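Local coordinates for UPF0311 protein CA_C3321 (Clostridium acetobutylicum ATCC 824, PDB 3G7G) that is of unknown function but belongs to the UPF0311 (DUF3237) family and folds as a closed antiparallel beta-barrel of the allene oxide cyclase-like clan, at residues A[17-22]-A[39-44]; A[53-58]-A[75-80]; A[68-73]-A[94-99]. One frame throughout, in Å; residues are numbered along the deposited sequence.

Contact 1 (A[17-22]-A[39-44]); sequences ITITVD and IPIISG
Ile17-Asp22 and Ile39-Gly44 pair as antiparallel strands across a classic beta bulge. The pair belongs to the hairpin of strands 11-30 and 34-47, the first two staves of the barrel. Ile42 and Ser43 both face Thr20, so the register slips by one residue between the Thr20-Ser43 and Val21-Ile41 pairs. Thr20 O receives Ile42 N at 2.8 Å, with a bent N-H...O angle of 135°. It also takes a weak, longer bond from Ser43 N. Thr20 N donates to Ser43 O, and beyond the bulge Asp22 N donates to Pro40 O at 3.0 Å. Opposite Ile19 stands Gly44, whose CA lies 3.1 Å from Thr18 O in a CA-H...O contact.

Ile19, Val21 and Ile41 share one face of the sheet. With chi1 at -69°, CG1 of Ile19 lies anti to the carbonyl carbon; the other branch, CG2, is anti to the backbone N. Ile19 CG2 and Ile41 CG2 are 3.2 Å apart, tighter than usual van der Waals contact. Further along, Val21 CB rests against Ile39 CG2 at 3.5 Å. Thr20 and Ser43 point to the other face. Thr20 CG2 touches CD1 of the bulge residue Ile42 at 3.9 Å. Thr20 CB lies against Ser43 OG, while Thr20 OG1 is hydrogen-bonded to Asn149 OD1. Asp22 CB packs on the ring carbons of Pro40.

Strand 150-157 pairs with strand 11-30 on its other edge and touches Ile19 through Val150 and Leu152. Because Thr20 O takes one short and one weak bond from successive amides, the bulge keeps both N-H groups directed at the neighbouring strand, and pairing resumes at Asp22.

Contact 2 (A[53-58]-A[75-80]); sequences GKVLPG and ARYAIR
Leu56 CG is anti to its carbonyl carbon (chi1 -67°), and Arg80 CG is anti to its backbone N (chi1 175°). Their side chains cross obliquely. Arg80 shares its face of the sheet with Lys54, and Leu56 leans toward it from the loop. Leu56 CD2 lies on Arg80 CB at 3.7 Å. The other methyl, Leu56 CD1, is 3.8 Å from Arg80 NH1 and also reaches Ala78 CB. The arginine chain is bent at chi2 and chi3, and its NH2 is hydrogen-bonded to Gly84 O.

On the opposite face Val55 CG2 meets Ile79 CG2 at 4.0 Å. Val55 CG1 approaches Tyr77 CD1 obliquely.

Lys54 and Arg80 form an antiparallel hydrogen-bonded pair, each backbone N donating to the other's O. Leu56 N continues the ladder to Ala78 O at 2.8 Å, with a nearly straight N-H...O angle of 174°. The strands then part, and water takes over. One water donates to Leu56 O and accepts from Ala78 N. A second donates to both Gly58 O and Arg76 O, each at 2.7 Å, joining two carbonyls that could not bond to each other.

This is the hairpin of strands 53-65 and 71-81 in the barrel wall. Strand 34-47 flanks it on one edge and strand 86-96 on the other. Val55, Tyr77 and Ile79 pack on side chains of strand 34-47. Ile27 of the second subunit packs on Ala78 and Arg80, while Ser74 of that subunit is hydrogen-bonded to Arg76 NH2.

Contact 3 (A[68-73]-A[94-99]); sequences DGKCEL and IRTVPD
Arg95 CB lies 3.9 Å from Leu73 CD1 and is also near Cys71 CB. From there CG runs anti to the backbone N (chi1 173°), and the chain bends at chi3. The guanidinium at the tip has Leu73 CD2 over one face, 4.0 Å from Arg95 NH1. Arg95 NH2 is 3.8 Å from Cys71 SG. The Leu73 and Arg95 side chains cross at about a right angle. Phe118 adds a cation-pi contact to the same arginine.

The backbones of Cys71 and Arg95 form an antiparallel hydrogen-bonded pair. Cys71 N donates to Arg95 O, and Arg95 N returns the bond to Cys71 O, both at 2.9 Å. In the next pair of residues, Lys70 and Thr96 lie side by side and point the same way, with Lys70 CG and Thr96 CG2 3.9 Å apart. Asp68 OD1 accepts from Lys70 N, closing an Asx turn just before the strand. A water accepts from Val97 N and gives a weak bond to Gly69 O.

The contact lies at the open end of the hairpin of strands 71-81 and 86-96. Lys70 NZ bonds to Met135 O of the third subunit. Strand 117-126 flanks strand 86-96, and helix 102-107 touches Val97.

How the contacts relate
From the N terminus, contact 1 comes first and closes the loop between strands 11-30 and 34-47. It is complete before contact 2 begins, so the two are in series. Contact 2 pairs the next strand, 53-65, with 71-81. Contact 3 starts at residue 68, inside the loop that contact 2 closes, and ends beyond it, so contacts 2 and 3 cross. They share strand 71-81 but use opposite ends of it, with centres about 25 Å apart. Contacts 1 and 2 touch, by a probable hydrogen bond between Gly44 and Val55 and by Ile41 packing on Tyr77. Together the three contacts link five successive strands of the barrel.

Contact 1 (A[17-22]-A[39-44])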
loop_
_atom_site.group_PDB
_atom_site.type_symbol
_atom_site.label_atom_id
_atom_site.label_comp_id
_atom_site.label_asym_id
_atom_site.label_seq_id
_atom_site.Cartn_x
_atom_site.Cartn_y
_atom_site.Cartn_z
ATOM N N ILE A 17 1.225 -23.179 7.662
ATOM C CA ILE A 17 -0.002 -23.486 6.932
ATOM C C ILE A 17 0.390 -24.312 5.724
ATOM O O ILE A 17 1.322 -23.951 5.022
ATOM C CB ILE A 17 -0.765 -22.220 6.495
ATOM C CG1 ILE A 17 -0.941 -21.265 7.671
ATOM C CG2 ILE A 17 -2.134 -22.590 5.933
ATOM C CD1 ILE A 17 -1.693 -19.982 7.342
ATOM N N THR A 18 -0.288 -25.443 5.511
ATOM C CA THR A 18 -0.165 -26.160 4.248
ATOM C C THR A 18 -1.421 -25.877 3.443
ATOM O O THR A 18 -2.517 -26.179 3.889
ATOM C CB THR A 18 0.026 -27.654 4.458
ATOM O OG1 THR A 18 1.166 -27.848 5.285
ATOM C CG2 THR A 18 0.257 -28.363 3.130
ATOM N N ILE A 19 -1.241 -25.285 2.271
ATOM C CA ILE A 19 -2.329 -24.816 1.440
ATOM C C ILE A 19 -2.438 -25.604 0.139
ATOM O O ILE A 19 -1.447 -25.808 -0.543
ATOM C CB ILE A 19 -2.092 -23.324 1.042
ATOM C CG1 ILE A 19 -2.229 -22.414 2.255
ATOM C CG2 ILE A 19 -3.078 -22.884 0.007
ATOM C CD1 ILE A 19 -1.727 -20.999 2.019
ATOM N N THR A 20 -3.660 -25.985 -0.215
ATOM C CA THR A 20 -3.982 -26.524 -1.516
ATOM C C THR A 20 -4.538 -25.378 -2.353
ATOM O O THR A 20 -5.448 -24.674 -1.939
ATOM C CB THR A 20 -5.035 -27.658 -1.402
ATOM O OG1 THR A 20 -4.557 -28.675 -0.506
ATOM C CG2 THR A 20 -5.338 -28.294 -2.738
ATOM N N VAL A 21 -3.983 -25.201 -3.541
ATOM C CA VAL A 21 -4.443 -24.175 -4.461
ATOM C C VAL A 21 -5.032 -24.789 -5.727
ATOM O O VAL A 21 -4.622 -25.868 -6.157
ATOM C CB VAL A 21 -3.304 -23.224 -4.864
ATOM C CG1 VAL A 21 -2.749 -22.500 -3.651
ATOM C CG2 VAL A 21 -2.206 -23.976 -5.613
ATOM N N ASP A 22 -5.991 -24.080 -6.326
ATOM C CA ASP A 22 -6.523 -24.464 -7.626
ATOM C C ASP A 22 -5.534 -24.084 -8.748
ATOM O O ASP A 22 -4.431 -23.558 -8.503
ATOM C CB ASP A 22 -7.888 -23.803 -7.837
ATOM C CG ASP A 22 -8.871 -24.683 -8.597
ATOM O OD1 ASP A 22 -8.457 -25.395 -9.540
ATOM O OD2 ASP A 22 -10.072 -24.650 -8.253
ATOM N N ILE A 39 -4.549 -16.998 -8.152
ATOM C CA ILE A 39 -4.530 -18.372 -7.663
ATOM C C ILE A 39 -5.532 -18.535 -6.521
ATOM O O ILE A 39 -5.331 -17.978 -5.438
ATOM C CB ILE A 39 -3.151 -18.792 -7.151
ATOM C CG1 ILE A 39 -2.070 -18.399 -8.148
ATOM C CG2 ILE A 39 -3.145 -20.302 -6.840
ATOM C CD1 ILE A 39 -1.905 -19.329 -9.247
ATOM N N PRO A 40 -6.638 -19.270 -6.766
ATOM C CA PRO A 40 -7.569 -19.574 -5.685
ATOM C C PRO A 40 -6.955 -20.512 -4.663
ATOM O O PRO A 40 -6.163 -21.377 -5.035
ATOM C CB PRO A 40 -8.772 -20.206 -6.404
ATOM C CG PRO A 40 -8.605 -19.843 -7.868
ATOM C CD PRO A 40 -7.115 -19.787 -8.065
ATOM N N ILE A 41 -7.294 -20.305 -3.388
ATOM C CA ILE A 41 -6.843 -21.181 -2.303
ATOM C C ILE A 41 -8.020 -22.103 -1.966
ATOM O O ILE A 41 -9.037 -21.650 -1.488
ATOM C CB ILE A 41 -6.353 -20.370 -1.066
ATOM C CG1 ILE A 41 -5.159 -19.480 -1.455
ATOM C CG2 ILE A 41 -5.917 -21.318 0.066
ATOM C CD1 ILE A 41 -4.937 -18.224 -0.527
ATOM N N ILE A 42 -7.918 -23.391 -2.270
ATOM C CA ILE A 42 -9.051 -24.295 -2.040
ATOM C C ILE A 42 -9.214 -24.535 -0.542
ATOM O O ILE A 42 -10.314 -24.539 -0.013
ATOM C CB ILE A 42 -8.881 -25.654 -2.753
ATOM C CG1 ILE A 42 -8.713 -25.477 -4.273
ATOM C CG2 ILE A 42 -10.092 -26.571 -2.464
ATOM C CD1 ILE A 42 -8.178 -26.739 -4.969
ATOM N N SER A 43 -8.103 -24.747 0.146
ATOM C CA SER A 43 -8.167 -25.202 1.525
ATOM C C SER A 43 -6.791 -25.099 2.111
ATOM O O SER A 43 -5.846 -24.824 1.397
ATOM C CB SER A 43 -8.643 -26.650 1.583
ATOM O OG SER A 43 -7.675 -27.516 0.993
ATOM N N GLY A 44 -6.680 -25.350 3.413
ATOM C CA GLY A 44 -5.418 -25.248 4.088
ATOM C C GLY A 44 -5.536 -25.588 5.548
ATOM O O GLY A 44 -6.549 -25.292 6.215
#

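Contact 2 (A[53-58]-A[75-80])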
loop_
_atom_site.group_PDB
_atom_site.type_symbol
_atom_site.label_atom_id
_atom_site.label_comp_id
_atom_site.label_asym_id
_atom_site.label_seq_id
_atom_site.Cartn_x
_atom_site.Cartn_y
_atom_site.Cartn_z
ATOM N N GLY A 53 -5.806 -24.783 13.097
ATOM C CA GLY A 53 -7.057 -24.393 12.467
ATOM C C GLY A 53 -7.107 -24.702 10.998
ATOM O O GLY A 53 -6.439 -25.615 10.518
ATOM N N LYS A 54 -7.924 -23.934 10.278
ATOM C CA LYS A 54 -8.124 -24.149 8.866
ATOM C C LYS A 54 -8.189 -22.798 8.157
ATOM O O LYS A 54 -8.472 -21.776 8.776
ATOM C CB LYS A 54 -9.403 -24.952 8.606
ATOM C CG LYS A 54 -10.689 -24.131 8.800
ATOM C CD LYS A 54 -11.967 -24.981 8.966
ATOM C CE LYS A 54 -12.397 -25.688 7.651
ATOM N NZ LYS A 54 -13.417 -26.823 7.934
ATOM N N VAL A 55 -7.884 -22.815 6.869
ATOM C CA VAL A 55 -8.110 -21.677 5.992
ATOM C C VAL A 55 -9.585 -21.599 5.622
ATOM O O VAL A 55 -10.216 -22.611 5.370
ATOM C CB VAL A 55 -7.283 -21.825 4.728
ATOM C CG1 VAL A 55 -7.578 -20.736 3.769
ATOM C CG2 VAL A 55 -5.760 -21.857 5.088
ATOM N N LEU A 56 -10.127 -20.383 5.583
ATOM C CA LEU A 56 -11.553 -20.159 5.259
ATOM C C LEU A 56 -11.739 -19.932 3.742
ATOM O O LEU A 56 -10.763 -19.797 3.019
ATOM C CB LEU A 56 -12.064 -18.957 6.058
ATOM C CG LEU A 56 -12.156 -19.081 7.574
ATOM C CD1 LEU A 56 -12.507 -17.735 8.271
ATOM C CD2 LEU A 56 -13.191 -20.172 7.951
ATOM N N PRO A 57 -12.989 -19.919 3.249
ATOM C CA PRO A 57 -13.201 -19.602 1.817
ATOM C C PRO A 57 -12.815 -18.165 1.471
ATOM O O PRO A 57 -12.699 -17.321 2.352
ATOM C CB PRO A 57 -14.709 -19.797 1.631
ATOM C CG PRO A 57 -15.163 -20.653 2.856
ATOM C CD PRO A 57 -14.261 -20.196 3.945
ATOM N N GLY A 58 -12.596 -17.902 0.198
ATOM C CA GLY A 58 -12.399 -16.528 -0.279
ATOM C C GLY A 58 -10.979 -16.126 -0.609
ATOM O O GLY A 58 -10.752 -15.007 -1.011
ATOM N N ALA A 75 -1.208 -12.286 -1.386
ATOM C CA ALA A 75 -2.340 -13.179 -1.005
ATOM C C ALA A 75 -3.242 -12.584 0.069
ATOM O O ALA A 75 -2.763 -11.937 0.984
ATOM C CB ALA A 75 -1.819 -14.592 -0.538
ATOM N N ARG A 76 -4.556 -12.710 -0.102
ATOM C CA ARG A 76 -5.495 -12.293 0.906
ATOM C C ARG A 76 -6.398 -13.450 1.187
ATOM O O ARG A 76 -7.145 -13.901 0.285
ATOM C CB ARG A 76 -6.362 -11.152 0.426
ATOM C CG ARG A 76 -5.616 -9.919 0.057
ATOM C CD ARG A 76 -6.572 -8.934 -0.563
ATOM N NE ARG A 76 -6.004 -7.611 -0.586
ATOM C CZ ARG A 76 -6.582 -6.557 -1.118
ATOM N NH1 ARG A 76 -7.751 -6.675 -1.688
ATOM N NH2 ARG A 76 -5.978 -5.376 -1.069
ATOM N N TYR A 77 -6.351 -13.902 2.436
ATOM C CA TYR A 77 -7.150 -15.008 2.916
ATOM C C TYR A 77 -7.241 -14.952 4.440
ATOM O O TYR A 77 -6.679 -14.054 5.064
ATOM C CB TYR A 77 -6.545 -16.324 2.436
ATOM C CG TYR A 77 -5.128 -16.588 2.877
ATOM C CD1 TYR A 77 -4.855 -17.389 3.977
ATOM C CD2 TYR A 77 -4.059 -16.086 2.163
ATOM C CE1 TYR A 77 -3.545 -17.641 4.361
ATOM C CE2 TYR A 77 -2.755 -16.309 2.560
ATOM C CZ TYR A 77 -2.498 -17.096 3.648
ATOM O OH TYR A 77 -1.179 -17.334 4.017
ATOM N N ALA A 78 -7.928 -15.923 5.049
ATOM C CA ALA A 78 -8.251 -15.889 6.465
ATOM C C ALA A 78 -8.228 -17.299 6.996
ATOM O O ALA A 78 -8.397 -18.280 6.255
ATOM C CB ALA A 78 -9.626 -15.284 6.696
ATOM N N ILE A 79 -7.973 -17.390 8.279
ATOM C CA ILE A 79 -7.953 -18.674 8.932
ATOM C C ILE A 79 -8.890 -18.581 10.107
ATOM O O ILE A 79 -9.166 -17.498 10.608
ATOM C CB ILE A 79 -6.543 -19.113 9.358
ATOM C CG1 ILE A 79 -5.853 -18.133 10.284
ATOM C CG2 ILE A 79 -5.614 -19.229 8.159
ATOM C CD1 ILE A 79 -4.443 -18.594 10.607
ATOM N N ARG A 80 -9.402 -19.732 10.507
ATOM C CA ARG A 80 -10.221 -19.879 11.664
ATOM C C ARG A 80 -9.548 -20.887 12.548
ATOM O O ARG A 80 -9.313 -22.009 12.121
ATOM C CB ARG A 80 -11.563 -20.421 11.265
ATOM C CG ARG A 80 -12.456 -20.731 12.460
ATOM C CD ARG A 80 -13.795 -20.153 12.248
ATOM N NE ARG A 80 -13.859 -18.906 12.960
ATOM C CZ ARG A 80 -14.376 -17.786 12.494
ATOM N NH1 ARG A 80 -14.833 -17.684 11.246
ATOM N NH2 ARG A 80 -14.367 -16.736 13.278
HETATM O O HOH W 1 -9.722 -17.185 3.025
HETATM O O HOH W 2 -9.038 -13.031 -1.460
#

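Contact 3 (A[68-73]-A[94-99])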
loop_
_atom_site.group_PDB
_atom_site.type_symbol
_atom_site.label_atom_id
_atom_site.label_comp_id
_atom_site.label_asym_id
_atom_site.label_seq_id
_atom_site.Cartn_x
_atom_site.Cartn_y
_atom_site.Cartn_z
ATOM N N ASP A 68 11.712 -10.106 -16.031
ATOM C CA ASP A 68 13.019 -10.637 -15.595
ATOM C C ASP A 68 12.928 -11.947 -14.811
ATOM O O ASP A 68 13.938 -12.493 -14.371
ATOM C CB ASP A 68 13.774 -9.589 -14.754
ATOM C CG ASP A 68 13.220 -9.437 -13.296
ATOM O OD1 ASP A 68 12.040 -9.793 -12.986
ATOM O OD2 ASP A 68 14.008 -8.953 -12.446
ATOM N N GLY A 69 11.727 -12.454 -14.620
ATOM C CA GLY A 69 11.552 -13.743 -13.975
ATOM C C GLY A 69 11.097 -13.689 -12.529
ATOM O O GLY A 69 10.670 -14.693 -12.011
ATOM N N LYS A 70 11.185 -12.537 -11.873
ATOM C CA LYS A 70 10.774 -12.424 -10.460
ATOM C C LYS A 70 9.266 -12.435 -10.325
ATOM O O LYS A 70 8.584 -11.703 -11.031
ATOM C CB LYS A 70 11.324 -11.152 -9.828
ATOM C CG LYS A 70 10.869 -10.972 -8.409
ATOM C CD LYS A 70 11.596 -9.882 -7.705
ATOM C CE LYS A 70 11.052 -8.491 -8.061
ATOM N NZ LYS A 70 11.114 -7.607 -6.862
ATOM N N CYS A 71 8.757 -13.276 -9.424
ATOM C CA CYS A 71 7.337 -13.310 -9.113
ATOM C C CYS A 71 7.041 -12.480 -7.846
ATOM O O CYS A 71 7.655 -12.689 -6.794
ATOM C CB CYS A 71 6.909 -14.756 -8.933
ATOM S SG CYS A 71 5.188 -14.996 -8.558
ATOM N N GLU A 72 6.157 -11.497 -7.988
ATOM C CA GLU A 72 5.632 -10.687 -6.867
ATOM C C GLU A 72 4.276 -11.250 -6.471
ATOM O O GLU A 72 3.382 -11.341 -7.306
ATOM C CB GLU A 72 5.509 -9.221 -7.301
ATOM C CG GLU A 72 6.852 -8.591 -7.738
ATOM C CD GLU A 72 6.682 -7.188 -8.302
ATOM O OE1 GLU A 72 5.592 -6.604 -8.145
ATOM O OE2 GLU A 72 7.625 -6.675 -8.915
ATOM N N LEU A 73 4.147 -11.647 -5.205
ATOM C CA LEU A 73 2.968 -12.313 -4.672
ATOM C C LEU A 73 2.245 -11.452 -3.643
ATOM O O LEU A 73 2.886 -10.853 -2.786
ATOM C CB LEU A 73 3.402 -13.609 -3.957
ATOM C CG LEU A 73 4.171 -14.558 -4.876
ATOM C CD1 LEU A 73 5.507 -14.842 -4.308
ATOM C CD2 LEU A 73 3.404 -15.870 -5.135
ATOM N N ILE A 94 8.031 -12.365 -2.477
ATOM C CA ILE A 94 8.700 -12.622 -3.756
ATOM C C ILE A 94 9.134 -14.050 -3.898
ATOM O O ILE A 94 9.313 -14.776 -2.894
ATOM C CB ILE A 94 9.864 -11.666 -4.015
ATOM C CG1 ILE A 94 10.892 -11.778 -2.915
ATOM C CG2 ILE A 94 9.344 -10.191 -4.144
ATOM C CD1 ILE A 94 12.167 -10.952 -3.206
ATOM N N ARG A 95 9.241 -14.470 -5.161
ATOM C CA ARG A 95 9.718 -15.806 -5.483
ATOM C C ARG A 95 10.584 -15.688 -6.725
ATOM O O ARG A 95 10.119 -15.250 -7.775
ATOM C CB ARG A 95 8.555 -16.772 -5.706
ATOM C CG ARG A 95 9.000 -18.134 -6.203
ATOM C CD ARG A 95 7.912 -19.124 -6.083
ATOM N NE ARG A 95 6.874 -18.837 -7.065
ATOM C CZ ARG A 95 5.568 -19.004 -6.885
ATOM N NH1 ARG A 95 5.082 -19.437 -5.727
ATOM N NH2 ARG A 95 4.738 -18.731 -7.876
ATOM N N THR A 96 11.856 -16.042 -6.570
ATOM C CA THR A 96 12.825 -15.953 -7.630
ATOM C C THR A 96 13.464 -17.330 -7.798
ATOM O O THR A 96 13.371 -18.176 -6.914
ATOM C CB THR A 96 13.952 -14.947 -7.304
ATOM O OG1 THR A 96 14.699 -15.435 -6.194
ATOM C CG2 THR A 96 13.434 -13.603 -6.964
ATOM N N VAL A 97 14.100 -17.519 -8.950
ATOM C CA VAL A 97 14.930 -18.698 -9.262
ATOM C C VAL A 97 16.232 -18.231 -9.894
ATOM O O VAL A 97 16.279 -17.145 -10.441
ATOM C CB VAL A 97 14.251 -19.693 -10.268
ATOM C CG1 VAL A 97 13.074 -20.389 -9.622
ATOM C CG2 VAL A 97 13.843 -19.004 -11.596
ATOM N N PRO A 98 17.296 -19.053 -9.834
ATOM C CA PRO A 98 18.506 -18.730 -10.621
ATOM C C PRO A 98 18.278 -18.621 -12.126
ATOM O O PRO A 98 17.278 -19.125 -12.653
ATOM C CB PRO A 98 19.456 -19.878 -10.310
ATOM C CG PRO A 98 18.982 -20.433 -9.031
ATOM C CD PRO A 98 17.486 -20.275 -9.033
ATOM N N ASP A 99 19.204 -17.933 -12.791
ATOM C CA ASP A 99 19.058 -17.553 -14.204
ATOM C C ASP A 99 18.781 -18.740 -15.080
ATOM O O ASP A 99 17.963 -18.668 -15.988
ATOM C CB ASP A 99 20.320 -16.854 -14.711
ATOM C CG ASP A 99 20.034 -15.944 -15.895
ATOM O OD1 ASP A 99 19.740 -16.502 -16.985
ATOM O OD2 ASP A 99 20.086 -14.675 -15.729
HETATM O O HOH W 3 13.322 -15.293 -10.741
#